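Local coordinates for histidyl-trna synthetase (Thermus thermophilus, PDB 1ADJ), which catalyses the ATP-dependent joining of L-histidine to its cognate tRNA, releasing AMP and diphosphate, and works as a homodimer of the class-II aminoacyl-tRNA synthetase family, at the interface of chains A and B. Sequence-based numbering; all coordinates share one arbitrary frame. Chains: chain A/B, Histidyl-trna synthetase.

Contact 1: the interface of chains A and B. Residues chain A 45-46, 88, 92; chain B 3-5, 11.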
loop_
_atom_site.group_PDB
_atom_site.type_symbol
_atom_site.label_atom_id
_atom_site.label_comp_id
_atom_site.label_asym_id
_atom_site.label_seq_id
_atom_site.Cartn_x
_atom_site.Cartn_y
_atom_site.Cartn_z
ATOM N N GLU A 45 -12.517 -8.539 -4.691
ATOM C CA GLU A 45 -12.972 -9.876 -4.328
ATOM C C GLU A 45 -14.144 -10.221 -5.244
ATOM O O GLU A 45 -14.630 -9.354 -5.984
ATOM C CB GLU A 45 -13.486 -9.881 -2.881
ATOM C CG GLU A 45 -12.463 -9.554 -1.801
ATOM C CD GLU A 45 -11.694 -10.775 -1.305
ATOM O OE1 GLU A 45 -12.090 -11.920 -1.628
ATOM O OE2 GLU A 45 -10.693 -10.586 -0.576
ATOM N N GLU A 46 -14.587 -11.479 -5.208
ATOM C CA GLU A 46 -15.746 -11.885 -5.995
ATOM C C GLU A 46 -16.843 -11.016 -5.418
ATOM O O GLU A 46 -16.972 -10.931 -4.194
ATOM C CB GLU A 46 -16.121 -13.334 -5.727
ATOM C CG GLU A 46 -15.121 -14.360 -6.194
ATOM C CD GLU A 46 -15.634 -15.777 -6.005
ATOM O OE1 GLU A 46 -16.827 -16.027 -6.296
ATOM O OE2 GLU A 46 -14.846 -16.642 -5.564
ATOM N N ARG A 88 -12.942 -13.924 4.781
ATOM C CA ARG A 88 -12.784 -14.740 3.573
ATOM C C ARG A 88 -11.389 -15.352 3.605
ATOM O O ARG A 88 -11.213 -16.543 3.337
ATOM C CB ARG A 88 -12.967 -13.864 2.328
ATOM C CG ARG A 88 -13.094 -14.613 0.990
ATOM C CD ARG A 88 -11.737 -14.923 0.347
ATOM N NE ARG A 88 -10.914 -13.726 0.198
ATOM C CZ ARG A 88 -9.600 -13.698 0.394
ATOM N NH1 ARG A 88 -8.951 -14.799 0.739
ATOM N NH2 ARG A 88 -8.947 -12.556 0.300
ATOM N N GLU A 92 -10.442 -19.283 3.871
ATOM C CA GLU A 92 -9.574 -19.837 2.839
ATOM C C GLU A 92 -8.256 -20.446 3.314
ATOM O O GLU A 92 -7.861 -21.512 2.856
ATOM C CB GLU A 92 -9.288 -18.781 1.774
ATOM C CG GLU A 92 -8.336 -19.262 0.692
ATOM C CD GLU A 92 -8.154 -18.269 -0.432
ATOM O OE1 GLU A 92 -8.840 -17.227 -0.429
ATOM O OE2 GLU A 92 -7.327 -18.542 -1.327
ATOM N N ALA B 3 -16.396 -18.665 -1.272
ATOM C CA ALA B 3 -15.450 -17.756 -1.917
ATOM C C ALA B 3 -13.975 -17.949 -1.571
ATOM O O ALA B 3 -13.618 -18.321 -0.450
ATOM C CB ALA B 3 -15.861 -16.302 -1.666
ATOM N N ARG B 4 -13.138 -17.680 -2.568
ATOM C CA ARG B 4 -11.686 -17.771 -2.478
ATOM C C ARG B 4 -11.175 -16.435 -2.997
ATOM O O ARG B 4 -11.962 -15.575 -3.416
ATOM C CB ARG B 4 -11.162 -18.874 -3.410
ATOM C CG ARG B 4 -11.498 -20.291 -2.998
ATOM C CD ARG B 4 -10.546 -20.780 -1.921
ATOM N NE ARG B 4 -11.100 -21.887 -1.139
ATOM C CZ ARG B 4 -11.959 -21.742 -0.128
ATOM N NH1 ARG B 4 -12.376 -20.534 0.234
ATOM N NH2 ARG B 4 -12.389 -22.806 0.537
ATOM N N ALA B 5 -9.862 -16.249 -2.951
ATOM C CA ALA B 5 -9.255 -15.030 -3.477
ATOM C C ALA B 5 -9.222 -15.284 -4.981
ATOM O O ALA B 5 -8.773 -16.351 -5.416
ATOM C CB ALA B 5 -7.842 -14.853 -2.933
ATOM N N ASP B 11 -3.606 -13.252 -0.794
ATOM C CA ASP B 11 -3.430 -12.546 0.462
ATOM C C ASP B 11 -1.944 -12.560 0.806
ATOM O O ASP B 11 -1.277 -13.601 0.707
ATOM C CB ASP B 11 -4.225 -13.231 1.578
ATOM C CG ASP B 11 -5.718 -13.239 1.313
ATOM O OD1 ASP B 11 -6.254 -12.179 0.938
ATOM O OD2 ASP B 11 -6.355 -14.300 1.491
#
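A:Arg88 and B:Asp11 meet through coplanar charged groups where the N-terminal loop of one subunit of this class-II synthetase dimer crosses helix 83-92 of the other. CB of A:Arg88 starts the chain with CG anti to the backbone N (chi1 -169°), and CG passes near the carbonyl oxygen and CB of B:Ala3. The chain bends there and again farther on; CD of A:Arg88 lies 3.7 Å from the carbonyl carbon C of B:Arg4, a poorly ordered residue. NE of A:Arg88 then turns back to its own subunit and donates to OE1 of A:Glu45 at 2.8 Å, while NH2 reaches OE2 of that carboxylate. End-on, NH1 of A:Arg88 donates to OD2 of B:Asp11 at 2.7 Å and NH2 of A:Arg88 to OD1 of B:Asp11 at 2.8 Å, each carboxylate oxygen accepting through its syn lone pair, with the two planes 4° apart. NH1 of A:Arg88 also forms a salt bridge with OE1 of A:Glu92, 2.7 Å away. An arginine suits this place because its flat group can serve several carboxylates at once, and A:Glu45 helps hold it from turning. The small CB of B:Ala5 rests on one guanidinium face, near the rim. OE1 of A:Glu92 also receives a weak hydrogen bond from N of B:Ala5 at 2.9 Å.

Contact 2: the interface of chains A and B. Residues chain A 342-343, 346; chain B 138, 242-243, 246.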
loop_
_atom_site.group_PDB
_atom_site.type_symbol
_atom_site.label_atom_id
_atom_site.label_comp_id
_atom_site.label_asym_id
_atom_site.label_seq_id
_atom_site.Cartn_x
_atom_site.Cartn_y
_atom_site.Cartn_z
ATOM N N ALA A 342 28.317 15.922 -15.711
ATOM C CA ALA A 342 28.401 14.464 -15.719
ATOM C C ALA A 342 29.270 13.992 -14.570
ATOM O O ALA A 342 28.972 12.981 -13.938
ATOM C CB ALA A 342 28.964 13.962 -17.038
ATOM N N GLU A 343 30.344 14.728 -14.302
ATOM C CA GLU A 343 31.247 14.368 -13.218
ATOM C C GLU A 343 30.527 14.445 -11.881
ATOM O O GLU A 343 30.744 13.603 -11.006
ATOM C CB GLU A 343 32.491 15.257 -13.221
ATOM C CG GLU A 343 33.417 15.015 -14.422
ATOM C CD GLU A 343 33.924 13.579 -14.523
ATOM O OE1 GLU A 343 34.408 13.036 -13.506
ATOM O OE2 GLU A 343 33.847 12.993 -15.628
ATOM N N TYR A 346 28.531 11.382 -11.563
ATOM C CA TYR A 346 29.379 10.249 -11.210
ATOM C C TYR A 346 29.752 10.277 -9.741
ATOM O O TYR A 346 29.729 9.245 -9.072
ATOM C CB TYR A 346 30.658 10.240 -12.043
ATOM C CG TYR A 346 30.440 10.186 -13.532
ATOM C CD1 TYR A 346 29.381 9.470 -14.082
ATOM C CD2 TYR A 346 31.309 10.847 -14.396
ATOM C CE1 TYR A 346 29.197 9.416 -15.464
ATOM C CE2 TYR A 346 31.138 10.802 -15.767
ATOM C CZ TYR A 346 30.086 10.090 -16.297
ATOM O OH TYR A 346 29.933 10.068 -17.663
ATOM N N ILE B 138 21.994 11.721 -19.092
ATOM C CA ILE B 138 22.531 11.393 -17.771
ATOM C C ILE B 138 21.417 10.726 -16.959
ATOM O O ILE B 138 21.645 9.755 -16.238
ATOM C CB ILE B 138 23.043 12.663 -17.032
ATOM C CG1 ILE B 138 24.435 13.047 -17.550
ATOM C CG2 ILE B 138 23.054 12.447 -15.519
ATOM C CD1 ILE B 138 25.008 14.295 -16.915
ATOM N N ARG B 242 28.252 5.638 -22.535
ATOM C CA ARG B 242 29.448 6.271 -22.005
ATOM C C ARG B 242 29.337 6.323 -20.486
ATOM O O ARG B 242 30.239 5.892 -19.775
ATOM C CB ARG B 242 29.580 7.687 -22.564
ATOM C CG ARG B 242 31.009 8.170 -22.707
ATOM C CD ARG B 242 31.070 9.638 -23.125
ATOM N NE ARG B 242 31.194 10.543 -21.978
ATOM C CZ ARG B 242 30.456 11.639 -21.786
ATOM N NH1 ARG B 242 29.519 11.985 -22.662
ATOM N NH2 ARG B 242 30.675 12.410 -20.726
ATOM N N HIS B 243 28.192 6.794 -19.999
ATOM C CA HIS B 243 27.932 6.911 -18.565
ATOM C C HIS B 243 27.928 5.572 -17.845
ATOM O O HIS B 243 28.531 5.435 -16.775
ATOM C CB HIS B 243 26.601 7.614 -18.322
ATOM C CG HIS B 243 26.547 9.010 -18.856
ATOM N ND1 HIS B 243 27.643 9.842 -18.871
ATOM C CD2 HIS B 243 25.527 9.722 -19.395
ATOM C CE1 HIS B 243 27.303 11.007 -19.394
ATOM N NE2 HIS B 243 26.025 10.961 -19.723
ATOM N N ARG B 246 31.400 4.118 -17.561
ATOM C CA ARG B 246 32.125 4.870 -16.538
ATOM C C ARG B 246 31.703 4.431 -15.134
ATOM O O ARG B 246 32.533 4.330 -14.231
ATOM C CB ARG B 246 31.896 6.370 -16.724
ATOM C CG ARG B 246 32.419 7.231 -15.596
ATOM C CD ARG B 246 33.913 7.056 -15.366
ATOM N NE ARG B 246 34.308 7.615 -14.074
ATOM C CZ ARG B 246 34.579 8.902 -13.861
ATOM N NH1 ARG B 246 34.513 9.783 -14.862
ATOM N NH2 ARG B 246 34.879 9.316 -12.632
#
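A:Tyr346 and B:Arg246 bury the most surface here, the aliphatic part of the arginine lying across one face of the phenol ring. CG of B:Arg246 sits over the ring centre, 3.7 Å from the centroid of A:Tyr346, in a CH-pi contact. The arginine reaches there with CG anti to its backbone nitrogen (chi1 171°) and then bends at chi2, which carries the guanidinium past the ring toward A:Glu343. The guanidinium is tilted 46° from the ring rather than stacked flat. NH1 of B:Arg246 makes a long salt bridge to OE2 of A:Glu343 at 3.4 Å, with weak hydrogen-bond geometry. Arginine thus offers both a greasy stem for the ring and a charge for the carboxylate.

The phenol hydroxyl is the polar end of the tyrosine: OH of A:Tyr346 hydrogen-bonds ND1 of B:His243 at 2.6 Å, at the edge of the imidazole and in its plane. The coordinates do not settle which of the two donates. A phenylalanine in place of A:Tyr346 would probably keep much of the cover over B:Arg246 but leave ND1 of B:His243 without this partner. About one helical turn before the tyrosine, CA of A:Ala342 packs on CD1 of B:Ile138 at 3.6 Å, where the small alanine lets the helix come near.

Helix 338-351 of the anticodon-binding domain in chain A thereby docks mainly on helix 231-246 of the catalytic region of chain B, with helix 137-153 alongside.

Contact 3: the interface of chains A and B. Residues chain A 12-14, 17, 21; chain B 28, 38-39.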
loop_
_atom_site.group_PDB
_atom_site.type_symbol
_atom_site.label_atom_id
_atom_site.label_comp_id
_atom_site.label_asym_id
_atom_site.label_seq_id
_atom_site.Cartn_x
_atom_site.Cartn_y
_atom_site.Cartn_z
ATOM N N LEU A 12 -1.113 11.183 -3.232
ATOM C CA LEU A 12 -0.570 11.385 -1.904
ATOM C C LEU A 12 0.928 11.608 -1.981
ATOM O O LEU A 12 1.657 10.774 -2.517
ATOM C CB LEU A 12 -0.866 10.182 -1.014
ATOM C CG LEU A 12 -2.321 9.990 -0.587
ATOM C CD1 LEU A 12 -2.482 8.644 0.106
ATOM C CD2 LEU A 12 -2.741 11.124 0.327
ATOM N N PHE A 13 1.373 12.764 -1.506
ATOM C CA PHE A 13 2.792 13.092 -1.481
ATOM C C PHE A 13 2.970 14.212 -0.486
ATOM O O PHE A 13 1.981 14.755 0.023
ATOM C CB PHE A 13 3.317 13.501 -2.865
ATOM C CG PHE A 13 2.698 14.756 -3.417
ATOM C CD1 PHE A 13 1.496 14.703 -4.133
ATOM C CD2 PHE A 13 3.335 15.991 -3.258
ATOM C CE1 PHE A 13 0.941 15.863 -4.686
ATOM C CE2 PHE A 13 2.787 17.161 -3.806
ATOM C CZ PHE A 13 1.591 17.097 -4.521
ATOM N N GLY A 14 4.223 14.519 -0.165
ATOM C CA GLY A 14 4.505 15.586 0.782
ATOM C C GLY A 14 4.025 15.290 2.189
ATOM O O GLY A 14 3.848 14.127 2.567
ATOM N N LEU A 17 1.162 12.741 2.769
ATOM C CA LEU A 17 1.545 11.335 2.664
ATOM C C LEU A 17 2.247 10.911 3.946
ATOM O O LEU A 17 1.965 9.851 4.490
ATOM C CB LEU A 17 2.482 11.113 1.463
ATOM C CG LEU A 17 2.672 9.728 0.821
ATOM C CD1 LEU A 17 4.138 9.382 0.830
ATOM C CD2 LEU A 17 1.860 8.644 1.516
ATOM N N GLN A 21 1.546 7.860 6.847
ATOM C CA GLN A 21 2.547 6.882 7.213
ATOM C C GLN A 21 2.756 6.847 8.717
ATOM O O GLN A 21 2.890 5.767 9.300
ATOM C CB GLN A 21 3.843 7.148 6.443
ATOM C CG GLN A 21 3.629 7.021 4.924
ATOM C CD GLN A 21 4.853 7.344 4.095
ATOM O OE1 GLN A 21 5.548 8.332 4.336
ATOM N NE2 GLN A 21 5.098 6.529 3.083
ATOM N N ARG B 28 13.178 2.213 -1.616
ATOM C CA ARG B 28 12.940 3.534 -1.033
ATOM C C ARG B 28 14.263 4.230 -0.710
ATOM O O ARG B 28 14.453 5.410 -1.019
ATOM C CB ARG B 28 12.088 3.421 0.249
ATOM C CG ARG B 28 12.018 4.715 1.088
ATOM C CD ARG B 28 11.111 4.599 2.320
ATOM N NE ARG B 28 9.699 4.819 1.995
ATOM C CZ ARG B 28 8.736 3.899 2.104
ATOM N NH1 ARG B 28 9.020 2.670 2.539
ATOM N NH2 ARG B 28 7.485 4.202 1.754
ATOM N N GLU B 38 8.392 10.511 -2.943
ATOM C CA GLU B 38 7.343 9.487 -2.986
ATOM C C GLU B 38 5.998 10.120 -3.346
ATOM O O GLU B 38 5.557 11.072 -2.699
ATOM C CB GLU B 38 7.246 8.738 -1.655
ATOM C CG GLU B 38 6.221 7.605 -1.663
ATOM C CD GLU B 38 6.255 6.736 -0.408
ATOM O OE1 GLU B 38 6.871 7.137 0.611
ATOM O OE2 GLU B 38 5.660 5.633 -0.452
ATOM N N LEU B 39 5.368 9.589 -4.389
ATOM C CA LEU B 39 4.086 10.079 -4.891
ATOM C C LEU B 39 3.233 8.855 -5.195
ATOM O O LEU B 39 3.595 8.032 -6.036
ATOM C CB LEU B 39 4.311 10.886 -6.183
ATOM C CG LEU B 39 3.240 11.596 -7.033
ATOM C CD1 LEU B 39 2.090 10.675 -7.434
ATOM C CD2 LEU B 39 2.717 12.802 -6.322
#
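A:Phe13 and B:Leu39 lie in extended loop backbone, the first (phi/psi -161/170°) leading into helix 14-33 of chain A and the second following strand 37-38 of chain B. In this class-II synthetase dimer, residues about one turn apart on that helix, A:Leu17 and A:Gln21, face the partner chain. A:Phe13 and B:Leu39 run side by side, pointing the same way, an apolar pairing whose exact spacing is doubtful. Farther along, CD1 of A:Leu17 lies across the stem of B:Glu38 at about a right angle, 3.6 Å from its carboxylate carbon CD. Leucine suits this place by covering the methylenes of the acid. CG of B:Glu38 stands opposite its backbone nitrogen (chi1 -177°), and the chain runs on extended to bring its carboxylate to A:Gln21. The amide NE2 of A:Gln21 donates to OE1 of B:Glu38 at 3.1 Å from above the carboxylate plane. From the other face of that plane, NH2 of B:Arg28 gives OE1 of B:Glu38 a nearly straight bond of 3.2 Å. A neutral amide can share the oxygen with a guanidinium without adding charge, while B:Arg28 helps position the acid. Replacing B:Glu38 by an alanine would probably leave NE2 of A:Gln21 and the charge of B:Arg28 without their shared acceptor and uncover the methyl of A:Leu17.

Contact 4: the interface of chains A and B. Residues chain A 44-46, 70, 76; chain B 6, 9, 66, 122.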
loop_
_atom_site.group_PDB
_atom_site.type_symbol
_atom_site.label_atom_id
_atom_site.label_comp_id
_atom_site.label_asym_id
_atom_site.label_seq_id
_atom_site.Cartn_x
_atom_site.Cartn_y
_atom_site.Cartn_z
ATOM N N PHE A 44 -9.604 -6.405 -4.919
ATOM C CA PHE A 44 -10.960 -6.800 -5.288
ATOM C C PHE A 44 -11.241 -8.251 -4.920
ATOM O O PHE A 44 -10.320 -9.070 -4.796
ATOM C CB PHE A 44 -11.285 -6.514 -6.777
ATOM C CG PHE A 44 -10.243 -6.998 -7.752
ATOM C CD1 PHE A 44 -10.025 -8.358 -7.955
ATOM C CD2 PHE A 44 -9.481 -6.086 -8.472
ATOM C CE1 PHE A 44 -9.061 -8.806 -8.861
ATOM C CE2 PHE A 44 -8.509 -6.520 -9.386
ATOM C CZ PHE A 44 -8.300 -7.885 -9.579
ATOM N N GLU A 45 -12.517 -8.539 -4.691
ATOM C CA GLU A 45 -12.972 -9.876 -4.328
ATOM C C GLU A 45 -14.144 -10.221 -5.244
ATOM O O GLU A 45 -14.630 -9.354 -5.984
ATOM C CB GLU A 45 -13.486 -9.881 -2.881
ATOM C CG GLU A 45 -12.463 -9.554 -1.801
ATOM C CD GLU A 45 -11.694 -10.775 -1.305
ATOM O OE1 GLU A 45 -12.090 -11.920 -1.628
ATOM O OE2 GLU A 45 -10.693 -10.586 -0.576
ATOM N N GLU A 46 -14.587 -11.479 -5.208
ATOM C CA GLU A 46 -15.746 -11.885 -5.995
ATOM C C GLU A 46 -16.843 -11.016 -5.418
ATOM O O GLU A 46 -16.972 -10.931 -4.194
ATOM C CB GLU A 46 -16.121 -13.334 -5.727
ATOM C CG GLU A 46 -15.121 -14.360 -6.194
ATOM C CD GLU A 46 -15.634 -15.777 -6.005
ATOM O OE1 GLU A 46 -16.827 -16.027 -6.296
ATOM O OE2 GLU A 46 -14.846 -16.642 -5.564
ATOM N N ASP A 70 -15.076 -9.507 -14.794
ATOM C CA ASP A 70 -13.820 -10.166 -15.116
ATOM C C ASP A 70 -13.782 -10.306 -16.630
ATOM O O ASP A 70 -14.823 -10.495 -17.262
ATOM C CB ASP A 70 -13.860 -11.561 -14.469
ATOM C CG ASP A 70 -12.553 -12.323 -14.569
ATOM O OD1 ASP A 70 -11.923 -12.343 -15.644
ATOM O OD2 ASP A 70 -12.183 -12.957 -13.561
ATOM N N LEU A 76 -16.464 -9.061 -10.236
ATOM C CA LEU A 76 -15.466 -8.646 -9.254
ATOM C C LEU A 76 -15.831 -7.268 -8.717
ATOM O O LEU A 76 -16.380 -6.438 -9.448
ATOM C CB LEU A 76 -14.076 -8.594 -9.900
ATOM C CG LEU A 76 -13.190 -9.847 -9.974
ATOM C CD1 LEU A 76 -13.987 -11.137 -9.834
ATOM C CD2 LEU A 76 -12.415 -9.822 -11.275
ATOM N N VAL B 6 -9.739 -14.338 -5.762
ATOM C CA VAL B 6 -9.796 -14.491 -7.213
ATOM C C VAL B 6 -8.453 -14.900 -7.815
ATOM O O VAL B 6 -7.403 -14.425 -7.380
ATOM C CB VAL B 6 -10.326 -13.212 -7.899
ATOM C CG1 VAL B 6 -11.734 -12.909 -7.422
ATOM C CG2 VAL B 6 -9.424 -12.043 -7.610
ATOM N N THR B 9 -4.684 -13.233 -7.809
ATOM C CA THR B 9 -4.514 -12.347 -6.664
ATOM C C THR B 9 -4.338 -13.260 -5.466
ATOM O O THR B 9 -4.706 -14.437 -5.523
ATOM C CB THR B 9 -5.757 -11.455 -6.407
ATOM O OG1 THR B 9 -6.839 -12.257 -5.919
ATOM C CG2 THR B 9 -6.191 -10.729 -7.674
ATOM N N PHE B 66 -8.639 -3.735 -16.464
ATOM C CA PHE B 66 -9.883 -3.884 -15.720
ATOM C C PHE B 66 -10.539 -2.517 -15.764
ATOM O O PHE B 66 -10.202 -1.631 -14.980
ATOM C CB PHE B 66 -9.617 -4.272 -14.268
ATOM C CG PHE B 66 -9.210 -5.702 -14.085
ATOM C CD1 PHE B 66 -10.064 -6.730 -14.454
ATOM C CD2 PHE B 66 -7.978 -6.020 -13.525
ATOM C CE1 PHE B 66 -9.698 -8.058 -14.267
ATOM C CE2 PHE B 66 -7.602 -7.342 -13.334
ATOM C CZ PHE B 66 -8.465 -8.365 -13.706
ATOM N N ARG B 122 -2.917 -11.182 -11.807
ATOM C CA ARG B 122 -3.877 -10.195 -12.283
ATOM C C ARG B 122 -3.708 -8.953 -11.409
ATOM O O ARG B 122 -4.101 -7.848 -11.781
ATOM C CB ARG B 122 -5.299 -10.741 -12.252
ATOM C CG ARG B 122 -5.713 -11.340 -13.584
ATOM C CD ARG B 122 -6.346 -12.715 -13.444
ATOM N NE ARG B 122 -7.626 -12.676 -12.740
ATOM C CZ ARG B 122 -8.730 -12.112 -13.214
ATOM N NH1 ARG B 122 -8.730 -11.526 -14.402
ATOM N NH2 ARG B 122 -9.842 -12.139 -12.497
#
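B:Val6 and A:Phe44 form the apolar centre, the branched valine meeting the aromatic ring at its edge. CG2 of B:Val6 lies in the ring plane, 3.5 Å from CE1 of A:Phe44, and the two side chains cross at about a right angle. With chi1 at 49°, CG of A:Phe44 is wedged between its own backbone nitrogen and carbonyl group, which turns the ring edge toward the valine. The other methyl, CG1 of B:Val6, packs against CD1 of A:Leu76 at 3.7 Å and against CG of A:Glu46, so the valine's fork fills two directions at once. Next to it, the methyl CG2 of B:Thr9 touches CE1 of A:Phe44 at 3.7 Å, while OG1 of B:Thr9 donates to the carbonyl O of B:Val6 at 2.7 Å; threonine thus serves the ring and ties down the loop. B:Phe66 meets A:Phe44 edge-to-face, with centroids 5.3 Å apart and planes at 68°.

At the polar rim, NH2 of B:Arg122 makes a salt bridge and hydrogen bond with OD2 of A:Asp70 at 2.7 Å. The bond is bent, 118° at the hydrogen, and comes from above the carboxylate plane. CD2 of A:Leu76 borders the same nitrogen. The site joins strands 44-46 and 75-78 of chain A, with a nearby loop, to loop segments of chain B within the catalytic regions.

Contacts 1 and 4 are neighbours, their C-alpha centres about 9 Å apart; they share A:Glu45 and A:Glu46 of strand 44-46 and follow the same N-terminal segment of chain B. Contact 3 lies about 30 Å from contact 1 and 27 Å from contact 4, where helix 14-33 takes part from both subunits. Contact 2 is remote, about 49 Å from contact 1 and 29 Å from contact 3. Two-fold symmetry repeats every contact, so the homodimer is joined through its catalytic regions and through the anticodon-binding domain of each chain resting on the catalytic region of the other.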